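Local coordinates for tapirin (Caldicellulosiruptor hydrothermalis, PDB 6N2C), which probably binds cellulose at the surface of an extremely thermophilic bacterium, using a zinc-containing beta-helix domain in cell adhesion, at residues Asp192-Asn197 with Leu541-Gly546; Tyr208-Ile213 with Val234-Phe239. All coordinates share one frame; numbering follows the deposited sequence.

Contact 1: Asp192-Asn197 with Leu541-Gly546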
loop_
_atom_site.group_PDB
_atom_site.type_symbol
_atom_site.label_atom_id
_atom_site.label_comp_id
_atom_site.label_asym_id
_atom_site.label_seq_id
_atom_site.Cartn_x
_atom_site.Cartn_y
_atom_site.Cartn_z
ATOM N N ASP A 192 -5.616 10.208 15.079
ATOM C CA ASP A 192 -4.314 9.683 15.567
ATOM C C ASP A 192 -4.090 8.298 15.055
ATOM O O ASP A 192 -3.995 8.161 13.837
ATOM C CB ASP A 192 -4.293 9.876 17.077
ATOM C CG ASP A 192 -2.871 9.704 17.702
ATOM O OD1 ASP A 192 -1.908 9.542 16.997
ATOM O OD2 ASP A 192 -2.781 9.921 18.910
ATOM N N LYS A 193 -4.009 7.274 15.879
ATOM C CA LYS A 193 -3.740 5.922 15.427
ATOM C C LYS A 193 -4.957 5.048 15.313
ATOM O O LYS A 193 -5.971 5.340 15.937
ATOM C CB LYS A 193 -2.834 5.196 16.423
ATOM C CG LYS A 193 -1.390 5.721 16.391
ATOM C CD LYS A 193 -0.645 5.252 17.643
ATOM C CE LYS A 193 0.579 6.143 17.978
ATOM N NZ LYS A 193 1.446 6.447 16.805
ATOM N N ILE A 194 -4.841 3.971 14.545
ATOM C CA ILE A 194 -5.789 2.893 14.578
ATOM C C ILE A 194 -5.053 1.623 14.976
ATOM O O ILE A 194 -4.198 1.192 14.264
ATOM C CB ILE A 194 -6.571 2.649 13.326
ATOM C CG1 ILE A 194 -7.363 3.913 12.950
ATOM C CG2 ILE A 194 -7.579 1.543 13.544
ATOM C CD1 ILE A 194 -8.135 3.740 11.631
ATOM N N ILE A 195 -5.354 1.151 16.179
ATOM C CA ILE A 195 -4.703 -0.013 16.753
ATOM C C ILE A 195 -5.600 -1.173 16.843
ATOM O O ILE A 195 -6.457 -1.211 17.728
ATOM C CB ILE A 195 -3.997 0.294 18.092
ATOM C CG1 ILE A 195 -3.195 1.597 17.974
ATOM C CG2 ILE A 195 -3.117 -0.899 18.488
ATOM C CD1 ILE A 195 -2.844 2.222 19.268
ATOM N N PHE A 196 -5.419 -2.143 15.941
ATOM C CA PHE A 196 -6.264 -3.300 15.884
ATOM C C PHE A 196 -5.749 -4.334 16.943
ATOM O O PHE A 196 -5.004 -3.998 17.820
ATOM C CB PHE A 196 -6.342 -3.872 14.491
ATOM C CG PHE A 196 -7.156 -3.017 13.519
ATOM C CD1 PHE A 196 -8.543 -2.883 13.681
ATOM C CD2 PHE A 196 -6.586 -2.415 12.442
ATOM C CE1 PHE A 196 -9.311 -2.164 12.799
ATOM C CE2 PHE A 196 -7.393 -1.653 11.562
ATOM C CZ PHE A 196 -8.737 -1.517 11.766
ATOM N N ASN A 197 -6.339 -5.479 16.951
ATOM C CA ASN A 197 -5.995 -6.540 17.899
ATOM C C ASN A 197 -6.112 -7.795 17.122
ATOM O O ASN A 197 -6.506 -7.776 15.934
ATOM C CB ASN A 197 -6.911 -6.501 19.088
ATOM C CG ASN A 197 -6.192 -6.869 20.377
ATOM O OD1 ASN A 197 -5.411 -7.824 20.363
ATOM N ND2 ASN A 197 -6.424 -6.098 21.487
ATOM N N LEU A 541 -8.125 5.170 17.834
ATOM C CA LEU A 541 -9.064 4.107 17.862
ATOM C C LEU A 541 -8.375 2.795 18.233
ATOM O O LEU A 541 -7.584 2.213 17.434
ATOM C CB LEU A 541 -9.745 3.994 16.498
ATOM C CG LEU A 541 -10.640 2.823 16.319
ATOM C CD1 LEU A 541 -11.793 2.792 17.318
ATOM C CD2 LEU A 541 -11.179 2.863 14.919
ATOM N N GLN A 542 -8.711 2.300 19.418
ATOM C CA GLN A 542 -7.953 1.130 19.991
ATOM C C GLN A 542 -8.900 0.082 20.296
ATOM O O GLN A 542 -9.887 0.336 21.023
ATOM C CB GLN A 542 -7.205 1.579 21.229
ATOM C CG GLN A 542 -6.535 0.487 22.018
ATOM C CD GLN A 542 -5.065 0.761 22.290
ATOM O OE1 GLN A 542 -4.674 1.903 22.667
ATOM N NE2 GLN A 542 -4.227 -0.269 22.046
ATOM N N PHE A 543 -8.656 -1.100 19.759
ATOM C CA PHE A 543 -9.461 -2.253 20.046
ATOM C C PHE A 543 -8.792 -2.994 21.199
ATOM O O PHE A 543 -7.662 -3.462 21.043
ATOM C CB PHE A 543 -9.619 -3.138 18.824
ATOM C CG PHE A 543 -10.415 -2.433 17.741
ATOM C CD1 PHE A 543 -9.813 -1.521 16.849
ATOM C CD2 PHE A 543 -11.781 -2.601 17.682
ATOM C CE1 PHE A 543 -10.541 -0.851 15.870
ATOM C CE2 PHE A 543 -12.518 -1.903 16.719
ATOM C CZ PHE A 543 -11.915 -1.012 15.809
ATOM N N ASN A 544 -9.493 -3.058 22.329
ATOM C CA ASN A 544 -8.915 -3.625 23.587
ATOM C C ASN A 544 -9.049 -5.137 23.609
ATOM O O ASN A 544 -8.467 -5.797 24.480
ATOM C CB ASN A 544 -9.477 -2.932 24.808
ATOM C CG ASN A 544 -8.883 -1.508 25.020
ATOM O OD1 ASN A 544 -9.529 -0.585 25.582
ATOM N ND2 ASN A 544 -7.637 -1.351 24.650
ATOM N N GLY A 545 -9.784 -5.659 22.630
ATOM C CA GLY A 545 -9.983 -7.061 22.386
ATOM C C GLY A 545 -9.830 -7.456 20.951
ATOM O O GLY A 545 -9.858 -6.605 20.037
ATOM N N GLY A 546 -9.649 -8.767 20.730
ATOM C CA GLY A 546 -9.711 -9.304 19.364
ATOM C C GLY A 546 -10.974 -10.094 19.103
ATOM O O GLY A 546 -11.935 -9.972 19.850
#
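Phe196, just past strand 194-195, and Phe543, at the end of strand 541-543, lie side by side in a parallel beta-helix, both rings buried in its interior. Their planes are nearly parallel, 17° apart, but the rings are slid against each other, with centroids 5.3 Å apart, and barely overlap; Phe543 CE1 comes within 3.6 Å of Phe196 CE1, with Phe196 CD1 as near. One face of Phe196 carries CG2 of Ile194, displaced toward the rim, while the edge of Phe543 meets Ile195 O in the ring plane, that oxygen lying 3.5 Å from Phe543 CD1. In both phenylalanines CG is anti to the carbonyl carbon (chi1 -72° and -66°), which helps set the rings alongside each other. Leu541 continues the row beside Ile194, whereas Ile195 and Gln542 emerge on the other face of the strands. There the Gln542 chain bends at chi2, and its amide lies against the isoleucine, NE2 being 3.8 Å from Ile195 CG2.

Backbone bonds in parallel register bind the strands: Leu541 N to Lys193 O, Ile195 N to Leu541 O, and Phe543 N to Ile195 O. Strand 522-524 flanks Leu541-Phe543 on the next coil, and Leu548 and Ile550 of strand 548-552 also touch the Phe543 ring; the Phe543 side chain is about 12 Å from the bound zinc ion. Beyond the paired strands Asn197 takes over with its side chain. Asn197 CB rests 3.1 Å from Gly545 O, and Asn197 ND2 donates to Phe543 O over 2.9 Å, tilted from that carbonyl's plane.

Contact 2: Tyr208-Ile213 with Val234-Phe239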
loop_
_atom_site.group_PDB
_atom_site.type_symbol
_atom_site.label_atom_id
_atom_site.label_comp_id
_atom_site.label_asym_id
_atom_site.label_seq_id
_atom_site.Cartn_x
_atom_site.Cartn_y
_atom_site.Cartn_z
ATOM N N TYR A 208 -9.594 6.060 7.233
ATOM C CA TYR A 208 -8.569 7.045 7.356
ATOM C C TYR A 208 -7.925 6.983 8.734
ATOM O O TYR A 208 -8.584 6.846 9.784
ATOM C CB TYR A 208 -9.138 8.487 7.182
ATOM C CG TYR A 208 -8.181 9.631 7.499
ATOM C CD1 TYR A 208 -7.996 10.145 8.802
ATOM C CD2 TYR A 208 -7.519 10.269 6.512
ATOM C CE1 TYR A 208 -7.066 11.129 9.035
ATOM C CE2 TYR A 208 -6.618 11.273 6.741
ATOM C CZ TYR A 208 -6.431 11.722 8.030
ATOM O OH TYR A 208 -5.547 12.760 8.283
ATOM N N SER A 209 -6.590 7.160 8.768
ATOM C CA SER A 209 -5.911 7.395 10.025
ATOM C C SER A 209 -4.866 8.432 9.781
ATOM O O SER A 209 -4.290 8.513 8.682
ATOM C CB SER A 209 -5.254 6.071 10.463
ATOM O OG SER A 209 -4.822 6.140 11.795
ATOM N N SER A 210 -4.528 9.235 10.801
ATOM C CA SER A 210 -3.477 10.188 10.623
ATOM C C SER A 210 -2.128 9.478 10.948
ATOM O O SER A 210 -1.194 9.514 10.133
ATOM C CB SER A 210 -3.702 11.410 11.563
ATOM O OG SER A 210 -2.561 12.296 11.434
ATOM N N SER A 211 -2.041 8.848 12.127
ATOM C CA SER A 211 -0.861 8.123 12.473
ATOM C C SER A 211 -1.045 6.658 12.129
ATOM O O SER A 211 -1.970 6.306 11.366
ATOM C CB SER A 211 -0.475 8.444 13.952
ATOM O OG SER A 211 0.716 7.714 14.303
ATOM N N ASP A 212 -0.188 5.783 12.620
ATOM C CA ASP A 212 -0.101 4.438 12.085
ATOM C C ASP A 212 -1.387 3.627 12.228
ATOM O O ASP A 212 -2.118 3.721 13.229
ATOM C CB ASP A 212 0.936 3.621 12.826
ATOM C CG ASP A 212 2.343 4.161 12.686
ATOM O OD1 ASP A 212 2.699 4.795 11.706
ATOM O OD2 ASP A 212 3.107 4.015 13.676
ATOM N N ILE A 213 -1.628 2.785 11.269
ATOM C CA ILE A 213 -2.620 1.720 11.425
ATOM C C ILE A 213 -1.844 0.439 11.700
ATOM O O ILE A 213 -0.955 0.093 10.899
ATOM C CB ILE A 213 -3.475 1.535 10.202
ATOM C CG1 ILE A 213 -4.250 2.808 9.909
ATOM C CG2 ILE A 213 -4.351 0.317 10.397
ATOM C CD1 ILE A 213 -5.159 2.732 8.677
ATOM N N VAL A 234 -3.470 6.635 5.166
ATOM C CA VAL A 234 -2.676 6.876 6.418
ATOM C C VAL A 234 -1.888 8.109 6.140
ATOM O O VAL A 234 -0.818 8.116 5.507
ATOM C CB VAL A 234 -1.761 5.697 6.772
ATOM C CG1 VAL A 234 -1.207 5.917 8.180
ATOM C CG2 VAL A 234 -2.570 4.399 6.795
ATOM N N LYS A 235 -2.443 9.228 6.529
ATOM C CA LYS A 235 -1.953 10.495 6.014
ATOM C C LYS A 235 -0.536 10.874 6.581
ATOM O O LYS A 235 0.233 11.495 5.862
ATOM C CB LYS A 235 -2.937 11.587 6.470
ATOM C CG LYS A 235 -2.465 12.954 6.235
ATOM C CD LYS A 235 -2.998 13.607 5.015
ATOM C CE LYS A 235 -2.429 15.033 4.978
ATOM N NZ LYS A 235 -2.990 15.970 4.023
ATOM N N ASN A 236 -0.272 10.582 7.853
ATOM C CA ASN A 236 0.970 10.945 8.527
ATOM C C ASN A 236 1.589 9.728 9.240
ATOM O O ASN A 236 2.175 9.854 10.316
ATOM C CB ASN A 236 0.690 12.087 9.542
ATOM C CG ASN A 236 0.097 13.304 8.887
ATOM O OD1 ASN A 236 0.750 13.948 8.074
ATOM N ND2 ASN A 236 -1.133 13.664 9.268
ATOM N N GLY A 237 1.449 8.551 8.658
ATOM C CA GLY A 237 1.910 7.352 9.315
ATOM C C GLY A 237 2.147 6.196 8.396
ATOM O O GLY A 237 2.084 6.361 7.159
ATOM N N SER A 238 2.360 5.015 8.961
ATOM C CA SER A 238 2.549 3.790 8.167
ATOM C C SER A 238 1.384 2.874 8.301
ATOM O O SER A 238 0.467 3.115 9.113
ATOM C CB SER A 238 3.818 3.019 8.565
ATOM O OG SER A 238 4.934 3.837 8.486
ATOM N N PHE A 239 1.413 1.803 7.520
ATOM C CA PHE A 239 0.508 0.674 7.681
ATOM C C PHE A 239 1.376 -0.524 8.077
ATOM O O PHE A 239 2.367 -0.821 7.382
ATOM C CB PHE A 239 -0.257 0.409 6.408
ATOM C CG PHE A 239 -1.328 -0.625 6.572
ATOM C CD1 PHE A 239 -1.032 -2.001 6.563
ATOM C CD2 PHE A 239 -2.653 -0.255 6.791
ATOM C CE1 PHE A 239 -2.049 -2.957 6.786
ATOM C CE2 PHE A 239 -3.639 -1.207 6.971
ATOM C CZ PHE A 239 -3.344 -2.537 6.973
#
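Asp212 with Ser238, and Ser210 with Asn236, meet across a turn of the parallel beta-helix, where two short ladders, Ser209 with Val234 and Ile213 with Phe239, are separated by loops and shifted by one residue. The carboxylate of Asp212 is carried with CG anti to its carbonyl carbon (chi1 -63°), and OD1 accepts Ser238 N at 2.8 Å in a nearly straight bond, met on its anti side. Next to it, Ile213 N bonds to Ser238 O, so both polar backbone atoms of Ser238 are engaged. An alanine in place of Asp212 would probably leave Ser238 N without this acceptor and the loop freer to move there.

At the other end of the turn, Ser210 OG stands anti to its backbone N (chi1 175°) and receives Asn236 ND2, in one of two deposited conformers, in the amide plane 2.9 Å away. Ser210 O also accepts Asn236 N, a bent bond of 2.7 Å. Tyr208 and Lys235 cross obliquely, Tyr208 OH lying 3.4 Å from Lys235 CB; the lysine chain then bends at chi2, and NZ bonds to Ile456 O and Phe461 O.

The apolar side is built on Ile213, whose CD1 packs 3.6 Å from Val234 CG2 while its CG2 meets Phe239 CE2 at 3.8 Å. Val234 CG1, the other methyl, lies 3.3 Å from Ser211 O. Strand 252-255 extends this interior, with Thr255 touching Val234 and Phe239, and strand 194-195 adds Ile194 against Ile213; outside, helix 451-457 supplies Ile456 to Lys235.

How the contacts relate
Each contact joins two neighbouring coils of the beta-helix, four successive coils in all, with centres about 13 Å apart. Contact 2 is nested along the chain within the long loop that contact 1 closes: it joins coils close in sequence, whereas contact 1 brings strand 541-543, from near the modelled C-terminal end, back beside strand 194-195. Strands 239-240, 213-214, 194-195 and 541-543 follow one another in the same parallel stack, so the late strand continues it past the first coil. The contacts also touch directly, Asp192 O probably bonding Ser211 N and Lys193 NZ probably bonding Ser211 OG. The zinc ligands His530, Asp532 and Glu551 lie on strands 530-532 and 548-552, in the C-terminal coils.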